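PDB 4JHM: mandelate racemase / muconate lactonizing enzyme, C-terminal domain protein from Pseudovibrio sp. JE062, which is of unknown function but belongs to the enolase superfamily, with an N-terminal capping domain and a C-terminal domain related to the TIM barrel. Local coordinates for residues Trp266-Gln271 / Asn295-Ser300; Ile8-Leu13 / Arg41-Asp46. All blocks are in the same frame, centred on the assembly; numbering follows the deposited sequence.

Contact 1: Trp266-Gln271 / Asn295-Ser300; sequences WSDVRQ and NLEIQS
The Arg270 guanidinium has the Glu297 carbonyl over one face, with NH1 3.5 Å from Glu297 O at an angle too poor for a hydrogen bond, and Ile298 O approaches obliquely. Here 266-271 and 295-300 run side by side in the wall of the TIM-barrel-like domain, with helix 279-291 in the connection between them, although the pairing amounts to a single bridge, Val269 to Leu296. In Arg270, CG stands anti to the backbone N (chi1 167°), which sets it beside Glu297 O, and the chain bends at chi3 further out. Its CD meets Gln299 NE2 at 4.0 Å, the two side chains crossing at about a right angle. Beyond the pair, Ser245 OG hydrogen-bonds both Arg270 NH2 and Asp268 OD1, tying the two polar groups together.

The Glu297 carboxylate is turned 48° from the guanidinium plane. It makes no ion pair with Arg270 but points away to the backbone N atoms of Asn321 and Phe322, one for each oxygen. Asp268 OD2 lies 3.8 Å from Glu297 CG, and these two side chains also cross nearly perpendicular to each other.

On the helix-covered side, Val269 CG2 packs against Leu296 CG at 3.6 Å, beneath helices 254-262 and 279-291. Two backbone bonds clamp the ends. Val269 N donates to Asn295 O at 3.0 Å. Gln299 N donates to Gln271 O at 3.1 Å, almost straight at 178° but from above the carbonyl plane of Gln271.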
loop_
_atom_site.group_PDB
_atom_site.type_symbol
_atom_site.label_atom_id
_atom_site.label_comp_id
_atom_site.label_asym_id
_atom_site.label_seq_id
_atom_site.Cartn_x
_atom_site.Cartn_y
_atom_site.Cartn_z
ATOM N N TRP A 266 -8.209 -11.169 -11.726
ATOM C CA TRP A 266 -9.227 -12.065 -12.266
ATOM C C TRP A 266 -10.416 -12.265 -11.337
ATOM O O TRP A 266 -10.277 -12.225 -10.115
ATOM C CB TRP A 266 -8.623 -13.439 -12.511
ATOM C CG TRP A 266 -7.438 -13.474 -13.421
ATOM C CD1 TRP A 266 -7.111 -12.573 -14.387
ATOM C CD2 TRP A 266 -6.447 -14.504 -13.480
ATOM N NE1 TRP A 266 -5.960 -12.966 -15.030
ATOM C CE2 TRP A 266 -5.536 -14.151 -14.491
ATOM C CE3 TRP A 266 -6.236 -15.685 -12.767
ATOM C CZ2 TRP A 266 -4.436 -14.937 -14.807
ATOM C CZ3 TRP A 266 -5.142 -16.460 -13.081
ATOM C CH2 TRP A 266 -4.258 -16.085 -14.093
ATOM N N SER A 267 -11.579 -12.525 -11.927
ATOM C CA SER A 267 -12.763 -12.953 -11.174
ATOM C C SER A 267 -12.830 -14.480 -11.092
ATOM O O SER A 267 -13.580 -15.043 -10.294
ATOM C CB SER A 267 -14.027 -12.436 -11.846
ATOM O OG SER A 267 -13.919 -11.058 -12.132
ATOM N N ASP A 268 -12.051 -15.146 -11.937
ATOM C CA ASP A 268 -11.902 -16.598 -11.892
ATOM C C ASP A 268 -10.495 -16.939 -12.345
ATOM O O ASP A 268 -9.650 -16.052 -12.485
ATOM C CB ASP A 268 -12.932 -17.289 -12.792
ATOM C CG ASP A 268 -12.830 -16.865 -14.254
ATOM O OD1 ASP A 268 -11.709 -16.581 -14.737
ATOM O OD2 ASP A 268 -13.884 -16.822 -14.927
ATOM N N VAL A 269 -10.226 -18.217 -12.566
ATOM C CA VAL A 269 -8.986 -18.597 -13.225
ATOM C C VAL A 269 -9.326 -19.566 -14.335
ATOM O O VAL A 269 -10.220 -20.397 -14.194
ATOM C CB VAL A 269 -7.927 -19.160 -12.249
ATOM C CG1 VAL A 269 -8.524 -19.383 -10.874
ATOM C CG2 VAL A 269 -7.288 -20.431 -12.797
ATOM N N ARG A 270 -8.629 -19.428 -15.452
ATOM C CA ARG A 270 -8.928 -20.210 -16.632
ATOM C C ARG A 270 -7.666 -20.902 -17.094
ATOM O O ARG A 270 -6.708 -20.258 -17.505
ATOM C CB ARG A 270 -9.484 -19.317 -17.733
ATOM C CG ARG A 270 -9.528 -19.971 -19.106
ATOM C CD ARG A 270 -10.109 -19.012 -20.129
ATOM N NE ARG A 270 -11.290 -18.363 -19.571
ATOM C CZ ARG A 270 -12.484 -18.933 -19.499
ATOM N NH1 ARG A 270 -12.662 -20.158 -19.974
ATOM N NH2 ARG A 270 -13.501 -18.280 -18.954
ATOM N N GLN A 271 -7.674 -22.225 -17.005
ATOM C CA GLN A 271 -6.537 -23.023 -17.399
ATOM C C GLN A 271 -7.024 -24.183 -18.226
ATOM O O GLN A 271 -8.205 -24.520 -18.211
ATOM C CB GLN A 271 -5.812 -23.567 -16.178
ATOM C CG GLN A 271 -5.188 -22.507 -15.298
ATOM C CD GLN A 271 -3.874 -22.007 -15.846
ATOM O OE1 GLN A 271 -3.840 -21.307 -16.854
ATOM N NE2 GLN A 271 -2.779 -22.363 -15.178
ATOM N N ASN A 295 -13.774 -19.646 -8.763
ATOM C CA ASN A 295 -13.880 -20.819 -9.611
ATOM C C ASN A 295 -12.770 -20.903 -10.649
ATOM O O ASN A 295 -12.112 -19.905 -10.957
ATOM C CB ASN A 295 -15.228 -20.810 -10.324
ATOM C CG ASN A 295 -16.384 -20.994 -9.370
ATOM O OD1 ASN A 295 -16.201 -21.428 -8.239
ATOM N ND2 ASN A 295 -17.584 -20.673 -9.827
ATOM N N LEU A 296 -12.567 -22.104 -11.177
ATOM C CA LEU A 296 -11.652 -22.318 -12.276
ATOM C C LEU A 296 -12.458 -22.794 -13.471
ATOM O O LEU A 296 -12.771 -23.973 -13.579
ATOM C CB LEU A 296 -10.593 -23.362 -11.907
ATOM C CG LEU A 296 -9.367 -23.412 -12.834
ATOM C CD1 LEU A 296 -8.262 -24.274 -12.246
ATOM C CD2 LEU A 296 -9.726 -23.906 -14.225
ATOM N N GLU A 297 -12.806 -21.877 -14.364
ATOM C CA GLU A 297 -13.571 -22.229 -15.554
ATOM C C GLU A 297 -12.638 -22.818 -16.602
ATOM O O GLU A 297 -11.831 -22.106 -17.194
ATOM C CB GLU A 297 -14.294 -21.002 -16.106
ATOM C CG GLU A 297 -15.253 -20.372 -15.111
ATOM C CD GLU A 297 -16.269 -21.357 -14.554
ATOM O OE1 GLU A 297 -16.710 -22.247 -15.310
ATOM O OE2 GLU A 297 -16.641 -21.234 -13.364
ATOM N N ILE A 298 -12.753 -24.123 -16.821
ATOM C CA ILE A 298 -11.831 -24.850 -17.687
ATOM C C ILE A 298 -11.950 -24.434 -19.141
ATOM O O ILE A 298 -13.036 -24.164 -19.650
ATOM C CB ILE A 298 -12.050 -26.383 -17.623
ATOM C CG1 ILE A 298 -13.523 -26.731 -17.861
ATOM C CG2 ILE A 298 -11.581 -26.940 -16.286
ATOM C CD1 ILE A 298 -13.810 -28.217 -17.893
ATOM N N GLN A 299 -10.806 -24.386 -19.803
ATOM C CA GLN A 299 -10.772 -24.255 -21.236
ATOM C C GLN A 299 -10.713 -25.663 -21.805
ATOM O O GLN A 299 -9.633 -26.220 -22.003
ATOM C CB GLN A 299 -9.552 -23.443 -21.655
ATOM C CG GLN A 299 -9.268 -23.482 -23.140
ATOM C CD GLN A 299 -8.666 -22.191 -23.631
ATOM O OE1 GLN A 299 -7.552 -22.170 -24.152
ATOM N NE2 GLN A 299 -9.397 -21.099 -23.455
ATOM N N SER A 300 -11.882 -26.246 -22.041
ATOM C CA SER A 300 -11.965 -27.624 -22.511
ATOM C C SER A 300 -12.284 -27.693 -23.996
ATOM O O SER A 300 -12.679 -28.735 -24.492
ATOM C CB SER A 300 -13.029 -28.389 -21.727
ATOM O OG SER A 300 -14.336 -28.019 -22.138
#

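Contact 2: Ile8-Leu13 / Arg41-Asp46; sequences ISRVEL and RLFTED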
loop_
_atom_site.group_PDB
_atom_site.type_symbol
_atom_site.label_atom_id
_atom_site.label_comp_id
_atom_site.label_asym_id
_atom_site.label_seq_id
_atom_site.Cartn_x
_atom_site.Cartn_y
_atom_site.Cartn_z
ATOM N N ILE A 8 7.477 -47.687 -18.063
ATOM C CA ILE A 8 7.119 -47.320 -19.427
ATOM C C ILE A 8 7.809 -48.282 -20.388
ATOM O O ILE A 8 9.036 -48.387 -20.404
ATOM C CB ILE A 8 7.540 -45.878 -19.768
ATOM C CG1 ILE A 8 6.761 -44.875 -18.913
ATOM C CG2 ILE A 8 7.312 -45.591 -21.242
ATOM C CD1 ILE A 8 5.302 -44.742 -19.288
ATOM N N SER A 9 7.006 -48.981 -21.180
ATOM C CA SER A 9 7.502 -50.019 -22.082
ATOM C C SER A 9 7.765 -49.466 -23.485
ATOM O O SER A 9 8.690 -49.902 -24.173
ATOM C CB SER A 9 6.481 -51.165 -22.139
ATOM O OG SER A 9 6.672 -52.002 -23.264
ATOM N N ARG A 10 6.958 -48.486 -23.887
ATOM C CA ARG A 10 6.935 -48.010 -25.264
ATOM C C ARG A 10 6.098 -46.731 -25.353
ATOM O O ARG A 10 5.153 -46.549 -24.584
ATOM C CB ARG A 10 6.342 -49.108 -26.157
ATOM C CG ARG A 10 5.870 -48.667 -27.535
ATOM C CD ARG A 10 4.943 -49.715 -28.143
ATOM N NE ARG A 10 4.488 -49.364 -29.487
ATOM C CZ ARG A 10 4.945 -49.923 -30.606
ATOM N NH1 ARG A 10 5.872 -50.873 -30.555
ATOM N NH2 ARG A 10 4.471 -49.535 -31.783
ATOM N N VAL A 11 6.449 -45.841 -26.278
ATOM C CA VAL A 11 5.639 -44.641 -26.510
ATOM C C VAL A 11 5.443 -44.368 -28.004
ATOM O O VAL A 11 6.341 -44.598 -28.813
ATOM C CB VAL A 11 6.237 -43.394 -25.822
ATOM C CG1 VAL A 11 6.766 -43.750 -24.438
ATOM C CG2 VAL A 11 7.335 -42.774 -26.668
ATOM N N GLU A 12 4.252 -43.893 -28.358
ATOM C CA GLU A 12 3.928 -43.553 -29.740
ATOM C C GLU A 12 3.443 -42.112 -29.824
ATOM O O GLU A 12 2.558 -41.703 -29.069
ATOM C CB GLU A 12 2.837 -44.476 -30.277
ATOM C CG GLU A 12 3.270 -45.915 -30.480
ATOM C CD GLU A 12 2.128 -46.806 -30.923
ATOM O OE1 GLU A 12 0.957 -46.383 -30.806
ATOM O OE2 GLU A 12 2.402 -47.933 -31.380
ATOM N N LEU A 13 4.016 -41.344 -30.743
ATOM C CA LEU A 13 3.604 -39.962 -30.931
ATOM C C LEU A 13 2.829 -39.818 -32.228
ATOM O O LEU A 13 3.215 -40.383 -33.246
ATOM C CB LEU A 13 4.822 -39.043 -30.957
ATOM C CG LEU A 13 5.755 -39.130 -29.750
ATOM C CD1 LEU A 13 6.772 -37.999 -29.797
ATOM C CD2 LEU A 13 4.960 -39.103 -28.453
ATOM N N ARG A 41 0.679 -41.785 -26.730
ATOM C CA ARG A 41 0.198 -43.064 -26.228
ATOM C C ARG A 41 1.320 -43.803 -25.505
ATOM O O ARG A 41 2.307 -44.198 -26.122
ATOM C CB ARG A 41 -0.344 -43.932 -27.367
ATOM C CG ARG A 41 -1.471 -44.852 -26.924
ATOM C CD ARG A 41 -1.304 -46.272 -27.424
ATOM N NE ARG A 41 -1.707 -46.440 -28.817
ATOM C CZ ARG A 41 -2.104 -47.596 -29.343
ATOM N NH1 ARG A 41 -2.163 -48.689 -28.594
ATOM N NH2 ARG A 41 -2.451 -47.662 -30.618
ATOM N N LEU A 42 1.165 -43.990 -24.197
ATOM C CA LEU A 42 2.182 -44.655 -23.393
ATOM C C LEU A 42 1.825 -46.119 -23.180
ATOM O O LEU A 42 0.665 -46.453 -22.950
ATOM C CB LEU A 42 2.317 -43.976 -22.031
ATOM C CG LEU A 42 2.699 -42.496 -22.020
ATOM C CD1 LEU A 42 2.565 -41.943 -20.609
ATOM C CD2 LEU A 42 4.110 -42.282 -22.549
ATOM N N PHE A 43 2.834 -46.982 -23.253
ATOM C CA PHE A 43 2.664 -48.404 -22.981
ATOM C C PHE A 43 3.436 -48.783 -21.718
ATOM O O PHE A 43 4.353 -48.071 -21.308
ATOM C CB PHE A 43 3.175 -49.238 -24.157
ATOM C CG PHE A 43 2.348 -49.113 -25.409
ATOM C CD1 PHE A 43 1.221 -49.902 -25.596
ATOM C CD2 PHE A 43 2.714 -48.230 -26.413
ATOM C CE1 PHE A 43 0.467 -49.801 -26.754
ATOM C CE2 PHE A 43 1.966 -48.128 -27.573
ATOM C CZ PHE A 43 0.843 -48.915 -27.747
ATOM N N THR A 44 3.069 -49.910 -21.111
ATOM C CA THR A 44 3.724 -50.385 -19.893
ATOM C C THR A 44 4.156 -51.850 -20.012
ATOM O O THR A 44 4.053 -52.455 -21.079
ATOM C CB THR A 44 2.801 -50.231 -18.669
ATOM O OG1 THR A 44 1.552 -50.884 -18.923
ATOM C CG2 THR A 44 2.549 -48.765 -18.372
ATOM N N GLU A 45 4.649 -52.410 -18.912
ATOM C CA GLU A 45 5.108 -53.795 -18.891
ATOM C C GLU A 45 3.948 -54.783 -18.982
ATOM O O GLU A 45 4.094 -55.860 -19.557
ATOM C CB GLU A 45 5.919 -54.076 -17.621
ATOM C CG GLU A 45 7.265 -53.368 -17.555
ATOM C CD GLU A 45 8.317 -53.991 -18.461
ATOM O OE1 GLU A 45 9.481 -54.114 -18.024
ATOM O OE2 GLU A 45 7.990 -54.358 -19.609
ATOM N N ASP A 46 2.801 -54.416 -18.416
ATOM C CA ASP A 46 1.651 -55.318 -18.367
ATOM C C ASP A 46 0.601 -55.005 -19.435
ATOM O O ASP A 46 -0.533 -55.482 -19.361
ATOM C CB ASP A 46 1.011 -55.296 -16.977
ATOM C CG ASP A 46 0.548 -53.915 -16.567
ATOM O OD1 ASP A 46 0.988 -52.924 -17.190
ATOM O OD2 ASP A 46 -0.252 -53.822 -15.615
#
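Glu12 and Arg41 form a regular hydrogen-bonded pair between strands 8-16 and 34-44, antiparallel neighbours at the middle of the four-stranded sheet in the N-terminal domain of this enolase-superfamily protein. Glu12 N donates to Arg41 O at 3.0 Å, and Arg41 N returns a bond to Glu12 O. Nearer the start of strand 8-16 the ladder is less even, for Phe43 N bonds Arg10 O at 2.7 Å while Ser9 N comes to Phe43 O from well above the carbonyl plane.

Charges gather on the face carrying Arg10, Glu12, Arg41 and Phe43. Glu12 OE2 takes Arg10 NH2 at 2.6 Å on its anti lone pair, nearly in the guanidinium plane. The other oxygen, Glu12 OE1, lies over a face of the Arg41 guanidinium, 3.3 Å from Arg41 NE; this is a salt bridge of charge alone, with no N-H aimed at it. Arg41 pairs mainly with Glu49 through NH1, and Arg10 NH1 forms a salt bridge with Glu376.

Apolar contact belongs to the other face. Val11 CG1 touches Leu42 CD2 at 3.6 Å, the side chains lying side by side, and Leu42 goes on to meet Ala110 and Ile114 of helix 100-119.

The Phe43 ring meets the charged side chains. Its CD2 and CE2 lie at the edge of the Arg10 guanidinium, the two planes 86° apart, while Arg10 CD comes to within 3.2 Å of Phe43 CD2. Glu12 CD stands at the ring's edge, near the ring plane, 3.6 Å from Phe43 CE2.

How the contacts relate
Contact 1 is a buried contact in the C-terminal barrel, its centre about 10 Å from the centre of the chain, whereas that of contact 2 lies about 25 Å out and the contact is only partly buried. They share no helix or strand, and their nearest atoms are about 19 Å apart. In contact 1 the segments run in roughly the same direction with one helix between them; in contact 2 they are antiparallel strands with none. Chemistry follows place: the buried charged groups of contact 1 turn to residues outside its segments, while in contact 2 a network of Arg10, Glu12 and Arg41 spans the two strands and extends to Glu376 and Glu49, backed by an apolar face against a helix.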